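Local coordinates for protein uncharacterized HTH-type transcriptional regulator SAR2349 (Staphylococcus aureus, PDB 4EM2) that probably binds DNA as a MarR-family transcriptional regulator, and binds salicylate in several pockets, at residues 88-92 with 93-97; 133-136 with 137-141; 150-154 with 155-159; 100-104 with 105-109. All coordinates share one frame; numbering follows the deposited sequence.

Overall arrangement
The four contacts are all local, each within one continuous piece of chain. Contacts 1 and 4 share helix 92-104: contact 1 forms its start, contact 4 its end, their centres about 15 Å apart. Contact 2 lies within helix 126-148, and contact 3 opens the next helix, 154-174. Contacts 2 and 4 are partly buried and bring valine, leucine and isoleucine side chains together; contacts 1 and 3 lie at the surface, where backbone bonds and polar groups matter more. Salicylate touches contacts 1, 2 and 4, met by an arginine at its carboxylate in the first but mainly by aliphatic carbons in the others, whereas contact 3 has a sulfate beside it, probably from the crystallisation liquor.

Contact 1 of 4, residues 88-92 with 93-97; sequences RAIEK and PTARK. With SAL (2-hydroxybenzoic acid), chain E.
The carbonyls of Glu91 and Lys92 start helix 92-104: Glu91 O receives Ala95 N at 3.0 Å and Lys92 O receives Arg96 N at 2.6 Å, the second almost in line with its carbonyl. Thr94 N adds a weak, bent bond to Glu91 O. One residue earlier, Ile90 turns its side chain onto the new helix, and its CD1 presses on Ala95 CB at 3.4 Å, closer than carbon atoms usually pack. CG1 of Ile90 sits between its own backbone N and carbonyl carbon (chi1 50°), which sends CD1 toward Ala95 while CG2 turns to a bound salicylate. There Ile90 CG2 lies over one face of the ring, 3.8 Å from salicylate C1, and Thr94 CG2 stands on the same side but beyond the rim, 3.7 Å from salicylate C4. Arg88 meets the carboxylate with the edge of its guanidinium; bends at chi2 and chi3 fold the chain back to it, and Arg88 NH1 makes a weak bond to salicylate O1' at 2.9 Å. Lys92 and Arg96 come together one turn apart, Lys92 CE lying at the guanidinium edge, 3.3 Å from Arg96 NH2. Their charged ends are near each other, and a long, weak ion pair of Arg96 with a sulfate, probably from the crystallisation liquor, may ease the like charges a little. Ala95 also packs on Leu81 and Ser85 of helix 81-88. That helix ends in a Schellman motif with Ala89 at positive phi, and this turn into helix 92-104 is the turn of the MarR-type helix-turn-helix, which here also lines a salicylate pocket.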
# COMPACT_ATOMS: atom_id res chain seq x y z
N ARG A 88 -3.51 -3.26 -8.17
CA ARG A 88 -3.38 -1.92 -7.63
C ARG A 88 -4.34 -0.94 -8.28
O ARG A 88 -4.63 0.16 -7.75
CB ARG A 88 -1.95 -1.42 -7.82
CG ARG A 88 -0.88 -2.17 -7.01
CD ARG A 88 -0.78 -1.61 -5.59
NE ARG A 88 -1.77 -2.15 -4.69
CZ ARG A 88 -2.49 -1.44 -3.83
NH1 ARG A 88 -2.37 -0.12 -3.74
NH2 ARG A 88 -3.31 -2.10 -3.01
N ALA A 89 -4.85 -1.34 -9.44
CA ALA A 89 -5.78 -0.48 -10.18
C ALA A 89 -5.08 0.83 -10.57
O ALA A 89 -5.59 1.91 -10.32
CB ALA A 89 -7.06 -0.18 -9.33
N ILE A 90 -3.88 0.73 -11.13
CA ILE A 90 -3.20 1.95 -11.58
C ILE A 90 -2.93 1.70 -13.05
O ILE A 90 -3.16 0.58 -13.52
CB ILE A 90 -1.86 2.20 -10.86
CG1 ILE A 90 -1.01 0.93 -10.88
CG2 ILE A 90 -2.14 2.63 -9.39
CD1 ILE A 90 0.38 1.14 -10.34
N GLU A 91 -2.47 2.73 -13.77
CA GLU A 91 -2.19 2.56 -15.20
C GLU A 91 -0.75 2.17 -15.41
O GLU A 91 0.15 2.68 -14.74
CB GLU A 91 -2.52 3.85 -15.99
CG GLU A 91 -3.98 3.94 -16.51
CD GLU A 91 -4.26 2.95 -17.65
OE1 GLU A 91 -3.52 3.00 -18.68
OE2 GLU A 91 -5.21 2.13 -17.52
N LYS A 92 -0.56 1.26 -16.37
CA LYS A 92 0.76 0.72 -16.75
C LYS A 92 1.92 1.71 -16.65
O LYS A 92 2.96 1.37 -16.11
CB LYS A 92 0.68 0.12 -18.16
CG LYS A 92 -0.48 -0.87 -18.33
CD LYS A 92 -0.35 -1.79 -19.57
CE LYS A 92 0.85 -2.73 -19.44
NZ LYS A 92 0.80 -3.36 -18.09
N PRO A 93 1.75 2.94 -17.18
CA PRO A 93 2.77 3.99 -17.16
C PRO A 93 3.16 4.34 -15.72
O PRO A 93 4.34 4.59 -15.42
CB PRO A 93 2.08 5.16 -17.86
CG PRO A 93 1.21 4.47 -18.87
CD PRO A 93 0.60 3.36 -18.02
N THR A 94 2.16 4.39 -14.85
CA THR A 94 2.38 4.69 -13.45
C THR A 94 3.11 3.52 -12.80
O THR A 94 4.06 3.69 -12.10
CB THR A 94 1.10 4.87 -12.74
OG1 THR A 94 0.25 5.69 -13.53
CG2 THR A 94 1.34 5.55 -11.37
N ALA A 95 2.62 2.32 -13.03
CA ALA A 95 3.26 1.15 -12.48
C ALA A 95 4.71 0.99 -13.01
O ALA A 95 5.66 0.72 -12.25
CB ALA A 95 2.40 -0.06 -12.79
N ARG A 96 4.89 1.18 -14.32
CA ARG A 96 6.21 1.04 -14.94
C ARG A 96 7.18 1.99 -14.30
O ARG A 96 8.27 1.60 -13.89
CB ARG A 96 6.15 1.31 -16.46
CG ARG A 96 7.19 0.55 -17.32
CD ARG A 96 6.88 0.62 -18.85
NE ARG A 96 5.47 0.29 -19.19
CZ ARG A 96 5.01 -0.91 -19.62
NH1 ARG A 96 5.85 -1.94 -19.80
NH2 ARG A 96 3.69 -1.07 -19.84
N LYS A 97 6.78 3.25 -14.20
CA LYS A 97 7.65 4.26 -13.59
C LYS A 97 8.05 3.98 -12.12
O LYS A 97 9.18 4.21 -11.71
CB LYS A 97 6.96 5.63 -13.66
CG LYS A 97 7.71 6.70 -12.87
CD LYS A 97 7.40 8.12 -13.36
CE LYS A 97 8.15 9.18 -12.55
NZ LYS A 97 7.54 9.54 -11.20
C1' SAL E . -0.83 2.26 -5.63
O1' SAL E . -1.81 2.48 -4.89
O2' SAL E . -0.46 0.98 -5.84
C1 SAL E . -0.09 3.38 -6.31
C2 SAL E . -0.70 4.68 -6.45
C3 SAL E . 0.04 5.71 -7.12
C4 SAL E . 1.35 5.46 -7.63
C5 SAL E . 1.95 4.17 -7.48
C6 SAL E . 1.24 3.14 -6.83
O2 SAL E . -2.00 4.94 -5.95
O HOH W 1 -2.67 4.92 -12.74

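Contact 2 of 4, residues 133-136 with 137-141; sequences EIVC and LDVQK. With SAL (2-hydroxybenzoic acid), chain C.
Val139 and Val135 meet each other and a salicylate ring from the same side: Val139 CG2 sits over the ring face, 3.5 Å from salicylate C3, while Val135 CG1 comes in beyond the rim, 4.0 Å from the same carbon. Val139 CG1 lies above the bond to the carboxylate, 3.7 Å from salicylate C1'. A second flat group, the Gln140 amide, has Cys136 on one face: both the sulfur and the carbonyl oxygen of Cys136 lie there, with Cys136 SG 3.6 Å from Gln140 OE1. The sulfur stands anti to its backbone N (chi1 172°), which carries it along the helix toward the glutamine. The two valines run side by side one turn apart, Val135 CG1 touching Val139 CG2 at 3.9 Å, and the backbone bond from Val139 N to Val135 O, 2.9 Å, fixes that spacing. On another side of the helix a water donates to both Ile134 O and Asp138 OD2. Asp138 OD2 also takes the salt bridge from Lys141 NZ at 3.2 Å, so one carboxylate oxygen has two partners. Beyond these residues Val135 packs on Leu57 and Val139 on Tyr49 and Ile56 of helix 46-59, and Tyr49 OH bonds the salicylate. The i to i+4 valine ridge of helix 126-148 is thus one wall of an interhelical salicylate pocket.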
# COMPACT_ATOMS: atom_id res chain seq x y z
N GLU A 133 10.09 -5.55 6.09
CA GLU A 133 9.84 -5.99 7.45
C GLU A 133 9.91 -4.84 8.41
O GLU A 133 9.10 -4.76 9.35
CB GLU A 133 10.83 -7.06 7.89
CG GLU A 133 10.65 -8.39 7.16
CD GLU A 133 11.83 -9.34 7.40
OE1 GLU A 133 12.40 -9.32 8.56
OE2 GLU A 133 12.18 -10.08 6.44
N ILE A 134 10.81 -3.90 8.17
CA ILE A 134 10.91 -2.78 9.09
C ILE A 134 9.70 -1.82 9.02
O ILE A 134 9.16 -1.38 10.05
CB ILE A 134 12.16 -1.97 8.85
CG1 ILE A 134 13.37 -2.73 9.35
CG2 ILE A 134 12.07 -0.65 9.61
CD1 ILE A 134 14.66 -2.22 8.68
N VAL A 135 9.30 -1.46 7.81
CA VAL A 135 8.14 -0.57 7.66
C VAL A 135 6.91 -1.24 8.21
O VAL A 135 6.17 -0.66 8.97
CB VAL A 135 7.90 -0.24 6.15
CG1 VAL A 135 6.45 0.35 5.94
CG2 VAL A 135 8.99 0.77 5.65
N CYS A 136 6.70 -2.50 7.85
CA CYS A 136 5.53 -3.20 8.25
C CYS A 136 5.35 -3.24 9.77
O CYS A 136 4.26 -2.96 10.31
CB CYS A 136 5.59 -4.57 7.58
SG CYS A 136 4.33 -5.68 8.12
N LEU A 137 6.42 -3.55 10.49
CA LEU A 137 6.36 -3.57 11.93
C LEU A 137 6.12 -2.14 12.48
O LEU A 137 5.28 -1.97 13.35
CB LEU A 137 7.68 -4.15 12.50
CG LEU A 137 7.67 -4.35 14.01
CD1 LEU A 137 6.61 -5.37 14.39
CD2 LEU A 137 9.10 -4.82 14.48
N ASP A 138 6.83 -1.13 12.01
CA ASP A 138 6.55 0.24 12.50
C ASP A 138 5.07 0.64 12.29
O ASP A 138 4.44 1.28 13.15
CB ASP A 138 7.40 1.30 11.77
CG ASP A 138 8.81 1.41 12.32
OD1 ASP A 138 9.63 2.14 11.71
OD2 ASP A 138 9.12 0.77 13.36
N VAL A 139 4.55 0.34 11.12
CA VAL A 139 3.16 0.68 10.83
C VAL A 139 2.25 -0.06 11.81
O VAL A 139 1.33 0.53 12.38
CB VAL A 139 2.81 0.27 9.38
CG1 VAL A 139 1.24 0.27 9.15
CG2 VAL A 139 3.52 1.28 8.40
N GLN A 140 2.52 -1.34 12.04
CA GLN A 140 1.69 -2.14 12.94
C GLN A 140 1.69 -1.58 14.35
O GLN A 140 0.65 -1.55 15.02
CB GLN A 140 2.19 -3.57 13.03
CG GLN A 140 1.67 -4.48 11.96
CD GLN A 140 2.56 -5.73 11.78
OE1 GLN A 140 2.28 -6.60 10.96
NE2 GLN A 140 3.66 -5.77 12.50
N LYS A 141 2.88 -1.17 14.82
CA LYS A 141 2.99 -0.63 16.16
C LYS A 141 2.31 0.74 16.21
O LYS A 141 1.66 1.03 17.21
CB LYS A 141 4.46 -0.48 16.59
CG LYS A 141 5.22 -1.81 16.79
CD LYS A 141 6.63 -1.62 17.51
CE LYS A 141 7.65 -0.69 16.77
NZ LYS A 141 8.57 -1.32 15.66
C1' SAL C . -0.63 0.92 6.05
O1' SAL C . -0.69 -0.25 5.75
O2' SAL C . -1.66 1.50 6.64
C1 SAL C . 0.58 1.67 5.79
C2 SAL C . 1.69 1.01 5.19
C3 SAL C . 2.88 1.75 4.95
C4 SAL C . 2.97 3.12 5.30
C5 SAL C . 1.85 3.78 5.89
C6 SAL C . 0.66 3.05 6.14
O2 SAL C . 1.59 -0.34 4.84
O HOH W 2 10.54 -1.87 12.54

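Contact 3 of 4, residues 150-154 with 155-159; sequences TNISQ and DQMQE. With SO4 (sulfate ion), chain G.
A capping box begins helix 154-174, with Ser153 at the N-cap and Gln156 three residues on. Ser153 OG accepts a nearly straight bond from Gln156 N at 2.8 Å, the hydroxyl oxygen standing between its backbone N and carbonyl carbon (chi1 80°), where it can face the first turn. In return Ser153 N gives its hydrogen to Gln156 OE1 at 2.6 Å, arriving in the plane of the amide. The glutamine chain runs out extended beyond CG, back alongside the serine, to bring its oxygen there. The regular helical ladder then takes over with Met157 N to Ser153 O at 2.9 Å. Just before the cap, Ile152 crosses Met157 at about a right angle, Ile152 CG2 lying on Met157 CG at 3.5 Å. A sulfate, probably from the crystallisation liquor, lies by the helix start near Gln154 N, though the place of its closest oxygen is doubtful. Upstream, Thr150 OG1 accepts from Ile152 N at 3.1 Å in an ST turn, and the same hydroxyl bonds Val147 O at the end of helix 126-148. The Ile152-Met157 pair, from N' to N4, fits a hydrophobic staple, here beside the capping box of the helix N-terminus.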
# COMPACT_ATOMS: atom_id res chain seq x y z
N THR A 150 -7.60 5.44 22.14
CA THR A 150 -9.04 5.61 21.99
C THR A 150 -9.79 4.60 22.87
O THR A 150 -9.18 3.71 23.48
CB THR A 150 -9.53 5.36 20.54
OG1 THR A 150 -9.47 3.95 20.28
CG2 THR A 150 -8.71 6.12 19.54
N ASN A 151 -11.12 4.73 22.89
CA ASN A 151 -11.96 3.82 23.67
C ASN A 151 -12.46 2.69 22.81
O ASN A 151 -13.37 1.96 23.21
CB ASN A 151 -13.15 4.58 24.29
CG ASN A 151 -12.71 5.62 25.33
OD1 ASN A 151 -11.85 5.34 26.18
ND2 ASN A 151 -13.29 6.83 25.26
N ILE A 152 -11.87 2.53 21.62
CA ILE A 152 -12.32 1.48 20.74
C ILE A 152 -12.01 0.08 21.24
O ILE A 152 -10.90 -0.23 21.65
CB ILE A 152 -11.74 1.66 19.33
CG1 ILE A 152 -12.25 2.97 18.74
CG2 ILE A 152 -12.13 0.50 18.44
CD1 ILE A 152 -11.33 3.56 17.69
N SER A 153 -13.01 -0.78 21.17
CA SER A 153 -12.89 -2.14 21.62
C SER A 153 -12.62 -3.07 20.44
O SER A 153 -12.79 -2.70 19.28
CB SER A 153 -14.18 -2.57 22.29
OG SER A 153 -15.14 -2.92 21.30
N GLN A 154 -12.21 -4.28 20.77
CA GLN A 154 -11.91 -5.27 19.77
C GLN A 154 -13.18 -5.53 19.00
O GLN A 154 -13.16 -5.76 17.79
CB GLN A 154 -11.45 -6.56 20.43
CG GLN A 154 -10.22 -6.41 21.30
CD GLN A 154 -8.96 -6.17 20.50
OE1 GLN A 154 -8.40 -7.11 19.92
NE2 GLN A 154 -8.51 -4.91 20.46
N ASP A 155 -14.30 -5.52 19.71
CA ASP A 155 -15.59 -5.77 19.09
C ASP A 155 -15.93 -4.64 18.13
O ASP A 155 -16.35 -4.88 16.99
CB ASP A 155 -16.68 -5.93 20.15
CG ASP A 155 -16.76 -7.36 20.69
OD1 ASP A 155 -16.86 -8.31 19.87
OD2 ASP A 155 -16.73 -7.55 21.93
N GLN A 156 -15.74 -3.41 18.59
CA GLN A 156 -16.00 -2.26 17.74
C GLN A 156 -15.12 -2.35 16.48
O GLN A 156 -15.58 -2.00 15.38
CB GLN A 156 -15.74 -0.98 18.48
CG GLN A 156 -16.80 -0.62 19.48
CD GLN A 156 -16.34 0.55 20.33
OE1 GLN A 156 -15.26 0.51 20.88
NE2 GLN A 156 -17.15 1.61 20.42
N MET A 157 -13.89 -2.83 16.63
CA MET A 157 -13.01 -2.96 15.47
C MET A 157 -13.53 -3.99 14.45
O MET A 157 -13.50 -3.72 13.24
CB MET A 157 -11.58 -3.32 15.90
CG MET A 157 -10.82 -2.19 16.57
SD MET A 157 -9.00 -2.42 16.51
CE MET A 157 -8.81 -3.43 17.99
N GLN A 158 -14.02 -5.15 14.91
CA GLN A 158 -14.50 -6.16 13.94
C GLN A 158 -15.81 -5.74 13.31
O GLN A 158 -16.03 -6.00 12.15
CB GLN A 158 -14.66 -7.56 14.58
CG GLN A 158 -15.09 -8.65 13.59
CD GLN A 158 -13.97 -9.13 12.68
OE1 GLN A 158 -12.93 -9.59 13.15
NE2 GLN A 158 -14.20 -9.06 11.36
N GLU A 159 -16.68 -5.10 14.08
CA GLU A 159 -17.94 -4.60 13.55
C GLU A 159 -17.62 -3.58 12.43
O GLU A 159 -18.24 -3.60 11.39
CB GLU A 159 -18.77 -3.86 14.63
CG GLU A 159 -19.13 -4.70 15.85
CD GLU A 159 -19.97 -5.92 15.50
OE1 GLU A 159 -19.80 -6.50 14.38
OE2 GLU A 159 -20.81 -6.31 16.35
S SO4 G . -10.94 -4.28 24.40
O1 SO4 G . -9.42 -4.39 24.18
O2 SO4 G . -11.31 -4.70 25.81
O3 SO4 G . -11.69 -5.16 23.44
O4 SO4 G . -11.33 -2.81 24.30

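Contact 4 of 4, residues 100-104 with 105-109; sequences KALIE and NDLIT. With SAL (2-hydroxybenzoic acid), chain D.
Leu102 and Leu107 meet at about a right angle, Leu102 CD2 touching Leu107 CD1 at 3.7 Å, and next to them Ile108 lies against helix 92-104. Ile108 CG1 reaches Ile103 CG1 at 3.6 Å and Leu102 CB at 3.9 Å; its chi1 of 68° swings that branch back over the helix end. From Ile103 the other way, CD1 stands above the bond joining ring and carboxylate, 3.5 Å from salicylate C1', while Lys100 CG passes the salicylate hydroxyl oxygen O2. What brings these side chains together is the backbone. Leu107 N bonds Leu102 O at 3.0 Å, a nearly straight six-to-one link, and inside it Asp106 N reaches Ile103 O at 2.8 Å from well above the carbonyl plane. Asp106, at positive phi, reverses the chain, and Asn105 N closes the last helical turn on Ala101 O at 2.8 Å. Further out, Leu102 packs on Ile69 and Ile108 on Leu70 and Ile73 of helix 64-76, while Leu107 rests on Leu131 of helix 126-148 and pairs by its backbone with Thr125. A Schellman motif with its leucine pair thus turns the end of helix 92-104 into strand 108-110, the first strand of the winged helix-turn-helix wing.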
# COMPACT_ATOMS: atom_id res chain seq x y z
N LYS A 100 10.35 0.95 -11.99
CA LYS A 100 11.65 1.36 -12.46
C LYS A 100 12.43 1.98 -11.31
O LYS A 100 13.63 1.76 -11.17
CB LYS A 100 11.53 2.38 -13.60
CG LYS A 100 11.09 1.80 -14.94
CD LYS A 100 11.36 2.82 -16.09
CE LYS A 100 12.88 3.12 -16.13
NZ LYS A 100 13.25 4.57 -16.15
N ALA A 101 11.77 2.77 -10.46
CA ALA A 101 12.49 3.36 -9.34
C ALA A 101 12.83 2.26 -8.32
O ALA A 101 13.92 2.22 -7.78
CB ALA A 101 11.66 4.45 -8.69
N LEU A 102 11.89 1.37 -8.03
CA LEU A 102 12.18 0.25 -7.10
C LEU A 102 13.43 -0.56 -7.56
O LEU A 102 14.32 -0.87 -6.73
CB LEU A 102 10.98 -0.67 -7.02
CG LEU A 102 9.80 -0.01 -6.24
CD1 LEU A 102 8.56 -0.91 -6.34
CD2 LEU A 102 10.26 0.23 -4.77
N ILE A 103 13.52 -0.83 -8.87
CA ILE A 103 14.64 -1.59 -9.45
C ILE A 103 15.88 -0.78 -9.27
O ILE A 103 16.88 -1.29 -8.77
CB ILE A 103 14.46 -1.86 -10.97
CG1 ILE A 103 13.31 -2.83 -11.20
CG2 ILE A 103 15.74 -2.55 -11.56
CD1 ILE A 103 12.74 -2.75 -12.67
N GLU A 104 15.80 0.50 -9.64
CA GLU A 104 16.95 1.38 -9.54
C GLU A 104 17.44 1.52 -8.11
O GLU A 104 18.64 1.73 -7.84
CB GLU A 104 16.60 2.76 -10.10
CG GLU A 104 17.69 3.83 -9.88
CD GLU A 104 19.04 3.47 -10.53
OE1 GLU A 104 19.06 3.04 -11.73
OE2 GLU A 104 20.08 3.62 -9.85
N ASN A 105 16.51 1.41 -7.16
CA ASN A 105 16.91 1.49 -5.77
C ASN A 105 17.35 0.13 -5.21
O ASN A 105 17.56 0.02 -4.00
CB ASN A 105 15.75 2.02 -4.91
CG ASN A 105 15.38 3.42 -5.26
OD1 ASN A 105 16.26 4.27 -5.42
ND2 ASN A 105 14.09 3.70 -5.37
N ASP A 106 17.45 -0.90 -6.06
CA ASP A 106 17.89 -2.21 -5.53
C ASP A 106 16.89 -2.86 -4.53
O ASP A 106 17.28 -3.61 -3.61
CB ASP A 106 19.24 -1.98 -4.85
CG ASP A 106 20.01 -3.29 -4.54
OD1 ASP A 106 19.75 -4.32 -5.21
OD2 ASP A 106 20.89 -3.25 -3.64
N LEU A 107 15.61 -2.58 -4.70
CA LEU A 107 14.59 -3.13 -3.80
C LEU A 107 13.87 -4.33 -4.42
O LEU A 107 13.26 -5.13 -3.71
CB LEU A 107 13.55 -2.04 -3.45
CG LEU A 107 14.19 -0.90 -2.64
CD1 LEU A 107 13.16 0.24 -2.46
CD2 LEU A 107 14.64 -1.43 -1.30
N ILE A 108 13.95 -4.43 -5.74
CA ILE A 108 13.32 -5.53 -6.44
C ILE A 108 14.18 -5.96 -7.60
O ILE A 108 14.90 -5.15 -8.19
CB ILE A 108 11.88 -5.23 -7.01
CG1 ILE A 108 11.98 -4.23 -8.14
CG2 ILE A 108 10.89 -4.80 -5.91
CD1 ILE A 108 10.60 -4.04 -8.92
N THR A 109 14.09 -7.24 -7.92
CA THR A 109 14.87 -7.79 -9.01
C THR A 109 13.92 -8.32 -10.10
O THR A 109 12.87 -8.84 -9.80
CB THR A 109 15.78 -8.94 -8.53
OG1 THR A 109 15.05 -9.76 -7.60
CG2 THR A 109 17.01 -8.39 -7.84
C1' SAL D . 12.91 -2.62 -16.14
O1' SAL D . 13.10 -1.43 -16.33
O2' SAL D . 13.97 -3.46 -16.10
C1 SAL D . 11.52 -3.14 -15.93
C2 SAL D . 10.38 -2.29 -16.10
C3 SAL D . 9.07 -2.81 -15.89
C4 SAL D . 8.90 -4.16 -15.50
C5 SAL D . 10.01 -4.99 -15.34
C6 SAL D . 11.31 -4.50 -15.55
O2 SAL D . 10.56 -0.99 -16.47